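Local structure of arsenate Reductase (Corynebacterium glutamicum, 3T38) at residues A[85-96]-A[142-150]. The protein probably reduces arsenate to arsenite in a thioredoxin-dependent reaction, on a low molecular weight tyrosine phosphatase fold. Sequence-based numbering, arbitrary orientation.
Sequences LFICVHNAGRSQ and FPKPLTDDV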
loop_
_atom_site.group_PDB
_atom_site.type_symbol
_atom_site.label_atom_id
_atom_site.label_comp_id
_atom_site.label_asym_id
_atom_site.label_seq_id
_atom_site.Cartn_x
_atom_site.Cartn_y
_atom_site.Cartn_z
ATOM N N LEU A 85 16.186 7.938 -1.393
ATOM C CA LEU A 85 14.780 7.976 -1.263
ATOM C C LEU A 85 14.332 9.217 -0.454
ATOM O O LEU A 85 14.832 9.449 0.653
ATOM C CB LEU A 85 14.308 6.696 -0.565
ATOM C CG LEU A 85 12.811 6.758 -0.162
ATOM C CD1 LEU A 85 11.836 6.639 -1.336
ATOM C CD2 LEU A 85 12.426 5.785 0.894
ATOM N N PHE A 86 13.365 9.980 -0.983
ATOM C CA PHE A 86 12.746 11.103 -0.236
ATOM C C PHE A 86 11.310 10.731 0.119
ATOM O O PHE A 86 10.621 10.116 -0.703
ATOM C CB PHE A 86 12.766 12.420 -1.036
ATOM C CG PHE A 86 14.154 12.849 -1.427
ATOM C CD1 PHE A 86 14.744 12.373 -2.632
ATOM C CD2 PHE A 86 14.918 13.652 -0.567
ATOM C CE1 PHE A 86 16.068 12.761 -2.990
ATOM C CE2 PHE A 86 16.253 14.052 -0.924
ATOM C CZ PHE A 86 16.826 13.593 -2.107
ATOM N N ILE A 87 10.867 11.127 1.319
ATOM C CA ILE A 87 9.576 10.709 1.855
ATOM C C ILE A 87 8.950 11.936 2.508
ATOM O O ILE A 87 9.611 12.530 3.327
ATOM C CB ILE A 87 9.757 9.591 2.974
ATOM C CG1 ILE A 87 10.499 8.354 2.405
ATOM C CG2 ILE A 87 8.371 9.118 3.538
ATOM C CD1 ILE A 87 10.758 7.320 3.401
ATOM N N CYS A 88 7.711 12.300 2.128
ATOM C CA CYS A 88 6.935 13.424 2.771
ATOM C C CYS A 88 5.507 12.909 2.851
ATOM O O CYS A 88 5.283 11.698 2.641
ATOM C CB CYS A 88 7.004 14.719 1.941
ATOM S SG CYS A 88 6.179 14.622 0.257
ATOM N N VAL A 89 4.548 13.754 3.231
ATOM C CA VAL A 89 3.221 13.202 3.511
ATOM C C VAL A 89 2.508 12.751 2.224
ATOM O O VAL A 89 2.205 11.593 2.088
ATOM C CB VAL A 89 2.341 14.118 4.401
ATOM C CG1 VAL A 89 0.927 13.514 4.554
ATOM C CG2 VAL A 89 3.012 14.349 5.788
ATOM N N HIS A 90 2.371 13.637 1.241
ATOM C CA HIS A 90 1.485 13.451 0.102
ATOM C C HIS A 90 2.201 13.063 -1.154
ATOM O O HIS A 90 1.534 12.791 -2.145
ATOM C CB HIS A 90 0.770 14.748 -0.182
ATOM C CG HIS A 90 -0.105 15.167 0.937
ATOM N ND1 HIS A 90 0.081 16.345 1.612
ATOM C CD2 HIS A 90 -1.160 14.544 1.524
ATOM C CE1 HIS A 90 -0.853 16.459 2.541
ATOM N NE2 HIS A 90 -1.607 15.369 2.515
ATOM N N ASN A 91 3.528 13.061 -1.110
ATOM C CA ASN A 91 4.353 12.730 -2.250
ATOM C C ASN A 91 3.867 13.572 -3.443
ATOM O O ASN A 91 3.862 13.110 -4.590
ATOM C CB ASN A 91 4.373 11.193 -2.563
ATOM C CG ASN A 91 5.456 10.815 -3.587
ATOM O OD1 ASN A 91 5.269 9.900 -4.406
ATOM N ND2 ASN A 91 6.584 11.525 -3.564
ATOM N N ALA A 92 3.411 14.792 -3.153
ATOM C CA ALA A 92 3.020 15.706 -4.165
ATOM C C ALA A 92 3.825 16.986 -4.227
ATOM O O ALA A 92 3.753 17.709 -5.240
ATOM C CB ALA A 92 1.604 16.021 -4.019
ATOM N N GLY A 93 4.575 17.301 -3.166
ATOM C CA GLY A 93 5.334 18.561 -3.078
ATOM C C GLY A 93 6.772 18.262 -2.714
ATOM O O GLY A 93 7.557 17.746 -3.546
ATOM N N ARG A 94 7.093 18.492 -1.435
ATOM C CA ARG A 94 8.448 18.274 -0.861
ATOM C C ARG A 94 9.290 17.121 -1.452
ATOM O O ARG A 94 10.424 17.335 -1.910
ATOM C CB ARG A 94 8.342 18.035 0.654
ATOM C CG ARG A 94 7.949 19.279 1.451
ATOM C CD ARG A 94 7.589 18.936 2.907
ATOM N NE ARG A 94 7.383 20.111 3.746
ATOM C CZ ARG A 94 6.297 20.895 3.727
ATOM N NH1 ARG A 94 5.284 20.658 2.885
ATOM N NH2 ARG A 94 6.219 21.941 4.558
ATOM N N SER A 95 8.776 15.892 -1.392
ATOM C CA SER A 95 9.593 14.744 -1.870
ATOM C C SER A 95 9.774 14.722 -3.385
ATOM O O SER A 95 10.761 14.194 -3.894
ATOM C CB SER A 95 9.077 13.386 -1.359
ATOM O OG SER A 95 7.701 13.156 -1.663
ATOM N N GLN A 96 8.824 15.270 -4.097
ATOM C CA GLN A 96 8.896 15.336 -5.556
ATOM C C GLN A 96 9.881 16.397 -6.018
ATOM O O GLN A 96 10.614 16.182 -6.985
ATOM C CB GLN A 96 7.505 15.610 -6.159
ATOM C CG GLN A 96 6.459 14.520 -5.846
ATOM C CD GLN A 96 6.564 13.313 -6.791
ATOM O OE1 GLN A 96 7.524 13.188 -7.555
ATOM N NE2 GLN A 96 5.557 12.423 -6.759
ATOM N N PHE A 142 4.609 10.888 -10.162
ATOM C CA PHE A 142 3.221 10.684 -9.685
ATOM C C PHE A 142 3.317 10.363 -8.208
ATOM O O PHE A 142 4.350 9.849 -7.768
ATOM C CB PHE A 142 2.506 9.536 -10.446
ATOM C CG PHE A 142 3.241 8.225 -10.397
ATOM C CD1 PHE A 142 4.269 7.953 -11.289
ATOM C CD2 PHE A 142 2.914 7.263 -9.450
ATOM C CE1 PHE A 142 4.994 6.736 -11.224
ATOM C CE2 PHE A 142 3.588 6.040 -9.394
ATOM C CZ PHE A 142 4.650 5.764 -10.262
ATOM N N PRO A 143 2.272 10.686 -7.424
ATOM C CA PRO A 143 2.386 10.345 -5.979
ATOM C C PRO A 143 2.188 8.875 -5.782
ATOM O O PRO A 143 1.396 8.269 -6.505
ATOM C CB PRO A 143 1.210 11.096 -5.340
ATOM C CG PRO A 143 0.752 12.107 -6.437
ATOM C CD PRO A 143 1.033 11.402 -7.729
ATOM N N LYS A 144 2.876 8.284 -4.814
ATOM C CA LYS A 144 2.803 6.806 -4.647
ATOM C C LYS A 144 3.067 6.534 -3.189
ATOM O O LYS A 144 3.827 7.282 -2.573
ATOM C CB LYS A 144 3.832 6.110 -5.516
ATOM C CG LYS A 144 5.348 6.451 -5.238
ATOM C CD LYS A 144 6.270 6.169 -6.499
ATOM C CE LYS A 144 6.333 7.411 -7.471
ATOM N NZ LYS A 144 6.712 8.627 -6.640
ATOM N N PRO A 145 2.503 5.441 -2.644
ATOM C CA PRO A 145 2.821 5.193 -1.232
ATOM C C PRO A 145 4.204 4.638 -1.001
ATOM O O PRO A 145 4.746 3.856 -1.817
ATOM C CB PRO A 145 1.818 4.108 -0.820
ATOM C CG PRO A 145 1.610 3.242 -2.114
ATOM C CD PRO A 145 1.839 4.282 -3.304
ATOM N N LEU A 146 4.739 4.960 0.175
ATOM C CA LEU A 146 5.928 4.285 0.682
ATOM C C LEU A 146 5.793 2.764 0.694
ATOM O O LEU A 146 4.804 2.226 1.156
ATOM C CB LEU A 146 6.198 4.760 2.106
ATOM C CG LEU A 146 7.530 4.323 2.689
ATOM C CD1 LEU A 146 8.747 4.807 1.756
ATOM C CD2 LEU A 146 7.507 4.936 4.130
ATOM N N THR A 147 6.801 2.079 0.222
ATOM C CA THR A 147 6.787 0.602 0.245
ATOM C C THR A 147 8.169 0.158 0.760
ATOM O O THR A 147 9.124 0.915 0.763
ATOM C CB THR A 147 6.544 0.008 -1.140
ATOM O OG1 THR A 147 7.538 0.508 -2.042
ATOM C CG2 THR A 147 5.080 0.318 -1.700
ATOM N N ASP A 148 8.240 -1.050 1.257
ATOM C CA ASP A 148 9.422 -1.528 1.948
ATOM C C ASP A 148 10.539 -1.786 0.963
ATOM O O ASP A 148 11.677 -1.497 1.268
ATOM C CB ASP A 148 9.096 -2.866 2.668
ATOM C CG ASP A 148 10.201 -3.308 3.611
ATOM O OD1 ASP A 148 10.404 -2.610 4.637
ATOM O OD2 ASP A 148 10.808 -4.356 3.338
ATOM N N ASP A 149 10.235 -2.322 -0.225
ATOM C CA ASP A 149 11.315 -2.661 -1.161
ATOM C C ASP A 149 12.223 -1.432 -1.407
ATOM O O ASP A 149 13.438 -1.561 -1.417
ATOM C CB ASP A 149 10.784 -3.182 -2.493
ATOM C CG ASP A 149 9.508 -2.496 -2.916
ATOM O OD1 ASP A 149 9.303 -1.247 -2.677
ATOM O OD2 ASP A 149 8.639 -3.235 -3.388
ATOM N N VAL A 150 11.639 -0.244 -1.583
ATOM C CA VAL A 150 12.451 0.940 -1.891
ATOM C C VAL A 150 13.253 1.485 -0.720
ATOM O O VAL A 150 14.273 2.134 -0.951
ATOM C CB VAL A 150 11.671 2.069 -2.636
ATOM C CG1 VAL A 150 10.989 1.429 -3.888
ATOM C CG2 VAL A 150 10.641 2.736 -1.726
HETATM O O HOH W 1 7.306 10.244 -8.690
#
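The flat carboxamide of N91 turns its oxygen to K144, and both donors of that lysine meet OD1 in the carbonyl plane, on lone pairs: backbone N at 2.9 Å, with an N-H...O angle of 134°, and NZ. At the other end of the amide, ND2 binds S114 of strand 111-116. One face of the F142 ring carries K144 CE, 3.6 Å above its plane and offset toward the rim. The lysine chain bends at chi3 and chi4, which folds NZ back to F142 O, nearly in line with that C=O, as well as to N91 OD1. The Q96 amide bridges the two segments: NE2 donates in the plane of its own amide to N91 O (2.8 Å), though from above the carbonyl plane, and weakly to F142 O, while a water joins Q96 OE1, F142 N and K144 NZ. Residues 88-95, CVHNAGRS, form the CX5R(S/T) P-loop of the low molecular weight phosphatase fold, linking the end of strand 83-88 to the first turn of helix 94-106; the extended 142-147 run lies along its flank and meets it through N91 and Q96. P143 CB rests against N91 O at 3.4 Å. Farther along, contact becomes apolar: L146 CD1 sits 3.6 Å from I87 CD1 and also meets L85 CD2. L85 CD1 touches V150 CG2 at 4.1 Å, joining the parallel sheet to the start of helix 148-153, where E40 of the second subunit accepts from the backbone N of D148 and D149.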